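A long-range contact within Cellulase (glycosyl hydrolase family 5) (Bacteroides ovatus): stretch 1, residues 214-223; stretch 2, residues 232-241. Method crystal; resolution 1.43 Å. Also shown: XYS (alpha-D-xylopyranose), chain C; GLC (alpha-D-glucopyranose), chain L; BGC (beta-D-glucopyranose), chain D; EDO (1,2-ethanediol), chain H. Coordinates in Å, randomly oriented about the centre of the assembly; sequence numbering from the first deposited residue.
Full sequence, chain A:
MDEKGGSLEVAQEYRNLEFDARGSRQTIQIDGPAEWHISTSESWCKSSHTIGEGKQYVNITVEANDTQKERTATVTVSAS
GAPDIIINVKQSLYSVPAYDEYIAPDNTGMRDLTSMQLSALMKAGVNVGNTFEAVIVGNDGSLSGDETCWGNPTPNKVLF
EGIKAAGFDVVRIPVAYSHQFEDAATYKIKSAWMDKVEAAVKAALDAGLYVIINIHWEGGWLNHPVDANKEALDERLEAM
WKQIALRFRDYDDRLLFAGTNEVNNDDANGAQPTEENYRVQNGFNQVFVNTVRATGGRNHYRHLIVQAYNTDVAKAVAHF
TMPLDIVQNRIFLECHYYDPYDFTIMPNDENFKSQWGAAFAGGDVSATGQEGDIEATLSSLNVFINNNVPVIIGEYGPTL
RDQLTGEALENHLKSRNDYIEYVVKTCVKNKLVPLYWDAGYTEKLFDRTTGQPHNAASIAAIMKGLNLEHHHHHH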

# COMPACT_ATOMS: atom_id res chain seq x y z
N ASN A 214 -10.27 1.49 0.04
CA ASN A 214 -9.36 0.97 1.05
C ASN A 214 -10.09 0.69 2.36
O ASN A 214 -11.31 0.76 2.44
N ILE A 215 -9.32 0.29 3.36
CA ILE A 215 -9.71 0.47 4.78
C ILE A 215 -8.73 1.53 5.31
O ILE A 215 -7.53 1.35 5.30
N HIS A 216 -9.26 2.66 5.78
CA HIS A 216 -8.44 3.81 6.09
C HIS A 216 -8.08 3.78 7.59
O HIS A 216 -8.23 2.74 8.25
N TRP A 217 -7.64 4.91 8.12
CA TRP A 217 -7.18 5.03 9.51
C TRP A 217 -8.22 4.57 10.53
O TRP A 217 -7.95 3.77 11.41
N GLU A 218 -9.42 5.13 10.42
CA GLU A 218 -10.58 4.80 11.27
C GLU A 218 -10.24 4.54 12.76
O GLU A 218 -10.62 3.53 13.35
N GLY A 219 -9.54 5.50 13.35
CA GLY A 219 -9.19 5.47 14.77
C GLY A 219 -7.85 4.88 15.12
O GLY A 219 -7.39 5.03 16.27
N GLY A 220 -7.21 4.21 14.16
CA GLY A 220 -5.82 3.76 14.33
C GLY A 220 -5.66 2.35 14.88
O GLY A 220 -4.55 1.99 15.31
N TRP A 221 -6.71 1.53 14.86
CA TRP A 221 -6.58 0.17 15.43
C TRP A 221 -5.48 -0.68 14.82
O TRP A 221 -4.96 -1.56 15.48
N LEU A 222 -5.12 -0.41 13.55
CA LEU A 222 -4.11 -1.23 12.86
C LEU A 222 -2.68 -0.80 13.23
O LEU A 222 -1.71 -1.47 12.90
N ASN A 223 -2.56 0.33 13.93
CA ASN A 223 -1.26 0.93 14.20
C ASN A 223 -0.52 0.34 15.38
O ASN A 223 -0.07 1.05 16.30
N ALA A 232 -4.16 -10.80 16.49
CA ALA A 232 -5.45 -10.13 16.57
C ALA A 232 -5.66 -9.21 15.37
O ALA A 232 -6.78 -9.13 14.81
N LEU A 233 -4.61 -8.49 14.99
CA LEU A 233 -4.71 -7.53 13.88
C LEU A 233 -4.86 -8.25 12.53
O LEU A 233 -5.71 -7.87 11.71
N ASP A 234 -4.07 -9.31 12.34
CA ASP A 234 -4.18 -10.11 11.11
C ASP A 234 -5.60 -10.69 11.01
O ASP A 234 -6.20 -10.72 9.94
N GLU A 235 -6.13 -11.21 12.13
CA GLU A 235 -7.46 -11.83 12.13
C GLU A 235 -8.53 -10.81 11.76
O GLU A 235 -9.42 -11.08 10.94
N ARG A 236 -8.43 -9.60 12.34
CA ARG A 236 -9.40 -8.55 12.05
C ARG A 236 -9.31 -8.06 10.60
O ARG A 236 -10.34 -7.88 9.96
N LEU A 237 -8.10 -7.81 10.13
CA LEU A 237 -7.89 -7.31 8.77
C LEU A 237 -8.48 -8.33 7.77
O LEU A 237 -9.19 -7.95 6.80
N GLU A 238 -8.22 -9.62 8.00
CA GLU A 238 -8.81 -10.67 7.17
C GLU A 238 -10.34 -10.66 7.21
O GLU A 238 -11.02 -10.75 6.19
N ALA A 239 -10.90 -10.58 8.42
CA ALA A 239 -12.35 -10.67 8.58
C ALA A 239 -13.04 -9.53 7.85
O ALA A 239 -14.09 -9.72 7.22
N MET A 240 -12.43 -8.35 7.90
CA MET A 240 -12.98 -7.17 7.25
C MET A 240 -12.84 -7.28 5.75
O MET A 240 -13.82 -7.13 4.99
N TRP A 241 -11.62 -7.59 5.28
CA TRP A 241 -11.41 -7.70 3.83
C TRP A 241 -12.18 -8.84 3.16
O TRP A 241 -12.56 -8.73 2.00

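An irregular segment, tightened by two beta turns, lies here against one side of a helix. No hydrogen bond crosses between the two; the contact, 557 Å² of buried surface, rests on aromatic and apolar packing.

The aromatic interactions centre on Trp221, whose CA-to-CB bond points toward the helix and whose chi1 is p. Arg236 also points toward its partner, and with all its chi angles near t it extends across the indole. Its guanidinium lies flat on the ring, the planes at 2°, with CZ of Arg236 3.6 Å from the centroid of the five-membered ring of Trp221, a cation-pi arrangement. CD of Arg236 sits 3.6 Å from the centroid of the six-membered ring of Trp221 in a CH-pi contact. Arginine suits this place because its flat cation and its methylenes can both cover a broad aromatic face. At the other end of the segment, Ile215 (m, t) points toward the helix and sets CD1 over the face of Trp241, 3.7 Å from the centroid of its five-membered ring. The Trp241 CA-to-CB bond runs sideways, but chi1 of -91°, between wells, leaves the end of the ring nearer the segment.

Apolar side chains fill the space between. Leu233 (m, t) points toward the segment and brings CD2 to 3.5 Å from CE3 of Trp221, at the indole edge, while its CB lies 4.1 Å from CD1 of Leu222 (t, p). Leu237, also t, p, points sideways; its CD1 lies 4.2 Å from CH2 of Trp221 and 4.3 Å from CD1 of Ile215, so this branched side chain bridges the two. Met240 (m, t, p) has SD 3.7 Å from CZ2 of Trp221, approaching the ring obliquely, and CB 3.9 Å from CD1 of Ile215. Its unbranched, flexible chain can follow such an uneven surface.

The polar groups sit around this packing. Trp221 NE1 donates a hydrogen bond to Glu218 OE2 at 2.7 Å, tying the indole to its own segment. Glu218 OE2 is 4.5 Å from Arg236 NH2, well out of the guanidinium plane: the opposite charges are near, but this is no salt bridge. A 1,2-ethanediol, probably from the crystallisation liquor, accepts a hydrogen bond at its O2 from Arg236 NH1 at 2.9 Å.

His216 and Trp217 do not touch the helix and instead meet sugars: His216 NE2 donates to O3 of GLC at 2.9 Å, and XYS lies over one face of Trp217, contacts fitting for a cellulase.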

# COMPACT_ATOMS: atom_id res chain seq x y z
CB ASN A 214 -8.16 1.89 1.22
CG ASN A 214 -8.45 3.12 2.07
OD1 ASN A 214 -9.58 3.35 2.51
ND2 ASN A 214 -7.45 3.96 2.23
CB ILE A 215 -9.62 -0.83 5.61
CG1 ILE A 215 -10.53 -1.92 5.05
CG2 ILE A 215 -10.02 -0.49 7.05
CD1 ILE A 215 -10.36 -3.24 5.78
CB HIS A 216 -9.20 5.10 5.71
CG HIS A 216 -8.32 6.26 5.35
ND1 HIS A 216 -7.59 6.29 4.20
CD2 HIS A 216 -8.10 7.45 5.98
CE1 HIS A 216 -6.96 7.45 4.11
NE2 HIS A 216 -7.26 8.19 5.17
CB TRP A 217 -6.82 6.50 9.76
CG TRP A 217 -6.48 6.83 11.18
CD1 TRP A 217 -5.36 6.47 11.90
CD2 TRP A 217 -7.30 7.61 12.08
NE1 TRP A 217 -5.44 6.97 13.19
CE2 TRP A 217 -6.60 7.69 13.31
CE3 TRP A 217 -8.52 8.29 11.95
CZ2 TRP A 217 -7.09 8.41 14.39
CZ3 TRP A 217 -9.01 8.99 13.04
CH2 TRP A 217 -8.30 9.04 14.23
CB GLU A 218 -11.46 3.72 10.68
CG GLU A 218 -10.82 2.37 10.47
CD GLU A 218 -11.83 1.27 10.17
OE1 GLU A 218 -12.96 1.59 9.75
OE2 GLU A 218 -11.46 0.08 10.35
CB TRP A 221 -7.89 -0.60 15.30
CG TRP A 221 -8.35 -0.88 13.90
CD1 TRP A 221 -9.18 -0.10 13.12
CD2 TRP A 221 -7.97 -2.01 13.08
NE1 TRP A 221 -9.35 -0.68 11.88
CE2 TRP A 221 -8.64 -1.87 11.84
CE3 TRP A 221 -7.19 -3.14 13.30
CZ2 TRP A 221 -8.48 -2.80 10.79
CZ3 TRP A 221 -7.07 -4.08 12.26
CH2 TRP A 221 -7.74 -3.92 11.05
CB LEU A 222 -4.31 -1.20 11.34
CG LEU A 222 -3.53 -2.22 10.51
CD1 LEU A 222 -3.73 -3.66 10.95
CD2 LEU A 222 -3.88 -2.04 9.04
CB ASN A 223 -1.40 2.45 14.34
CG ASN A 223 -1.75 3.13 13.03
OD1 ASN A 223 -1.53 2.58 11.94
ND2 ASN A 223 -2.32 4.33 13.12
CB ALA A 232 -5.56 -9.32 17.87
CB LEU A 233 -3.53 -6.56 13.87
CG LEU A 233 -3.50 -5.60 15.05
CD1 LEU A 233 -2.37 -4.61 14.91
CD2 LEU A 233 -4.79 -4.88 15.24
CB ASP A 234 -3.19 -11.29 11.12
CG ASP A 234 -1.76 -10.92 10.86
OD1 ASP A 234 -1.45 -9.74 10.57
OD2 ASP A 234 -0.91 -11.86 10.91
CB GLU A 235 -7.74 -12.41 13.49
CG GLU A 235 -9.15 -12.91 13.71
CD GLU A 235 -9.32 -13.47 15.10
OE1 GLU A 235 -9.02 -14.67 15.29
OE2 GLU A 235 -9.70 -12.68 15.97
CB ARG A 236 -9.21 -7.40 13.03
CG ARG A 236 -10.14 -6.23 12.78
CD ARG A 236 -10.05 -5.23 13.89
NE ARG A 236 -10.89 -4.07 13.65
CZ ARG A 236 -11.06 -3.11 14.55
NH1 ARG A 236 -10.46 -3.19 15.73
NH2 ARG A 236 -11.82 -2.06 14.28
CB LEU A 237 -6.42 -7.06 8.56
CG LEU A 237 -6.10 -6.35 7.23
CD1 LEU A 237 -6.69 -4.96 7.13
CD2 LEU A 237 -4.59 -6.33 7.03
CB GLU A 238 -8.29 -12.06 7.59
CG GLU A 238 -8.95 -13.19 6.81
CD GLU A 238 -8.45 -14.58 7.16
OE1 GLU A 238 -7.94 -14.78 8.26
OE2 GLU A 238 -8.59 -15.48 6.31
CB ALA A 239 -12.75 -10.66 10.04
CB MET A 240 -12.33 -5.89 7.80
CG MET A 240 -12.65 -5.65 9.28
SD MET A 240 -11.84 -4.17 9.91
CE MET A 240 -12.83 -2.90 9.14
CB TRP A 241 -9.93 -7.77 3.44
CG TRP A 241 -9.38 -6.39 3.18
CD1 TRP A 241 -8.48 -5.70 3.95
CD2 TRP A 241 -9.75 -5.53 2.11
NE1 TRP A 241 -8.30 -4.44 3.43
CE2 TRP A 241 -9.07 -4.29 2.31
CE3 TRP A 241 -10.64 -5.63 1.04
CZ2 TRP A 241 -9.22 -3.20 1.45
CZ3 TRP A 241 -10.76 -4.56 0.17
CH2 TRP A 241 -10.07 -3.36 0.39
C1 XYS C . -6.94 11.23 11.10
C2 XYS C . -5.95 11.10 12.29
C3 XYS C . -4.54 11.10 11.71
C4 XYS C . -4.37 10.04 10.63
C5 XYS C . -5.46 10.10 9.55
O2 XYS C . -6.05 12.17 13.28
O3 XYS C . -3.55 10.87 12.71
O4 XYS C . -3.11 10.24 10.02
O5 XYS C . -6.75 10.16 10.15
C1 GLC L . -2.66 11.19 5.10
C2 GLC L . -3.93 10.51 5.62
C3 GLC L . -5.15 11.43 5.51
C4 GLC L . -4.79 12.74 6.21
C5 GLC L . -3.44 13.27 5.72
C6 GLC L . -3.02 14.59 6.35
O2 GLC L . -4.10 9.30 4.94
O3 GLC L . -6.34 10.79 6.03
O4 GLC L . -5.81 13.64 5.88
O5 GLC L . -2.43 12.30 5.92
O6 GLC L . -3.51 15.62 5.52
C2 BGC D . -3.83 10.34 5.70
C3 BGC D . -4.98 11.35 5.53
C4 BGC D . -4.63 12.72 6.10
C5 BGC D . -3.30 13.09 5.43
C6 BGC D . -2.86 14.49 5.84
C1 BGC D . -2.42 10.82 5.33
O2 BGC D . -4.12 9.17 4.94
O3 BGC D . -6.15 10.82 6.19
O4 BGC D . -5.73 13.65 5.86
O5 BGC D . -2.26 12.16 5.79
O6 BGC D . -2.97 14.57 7.27
C1 EDO H . -9.03 -6.13 18.24
O1 EDO H . -8.53 -5.36 19.34
C2 EDO H . -8.10 -5.96 17.05
O2 EDO H . -8.07 -4.58 16.69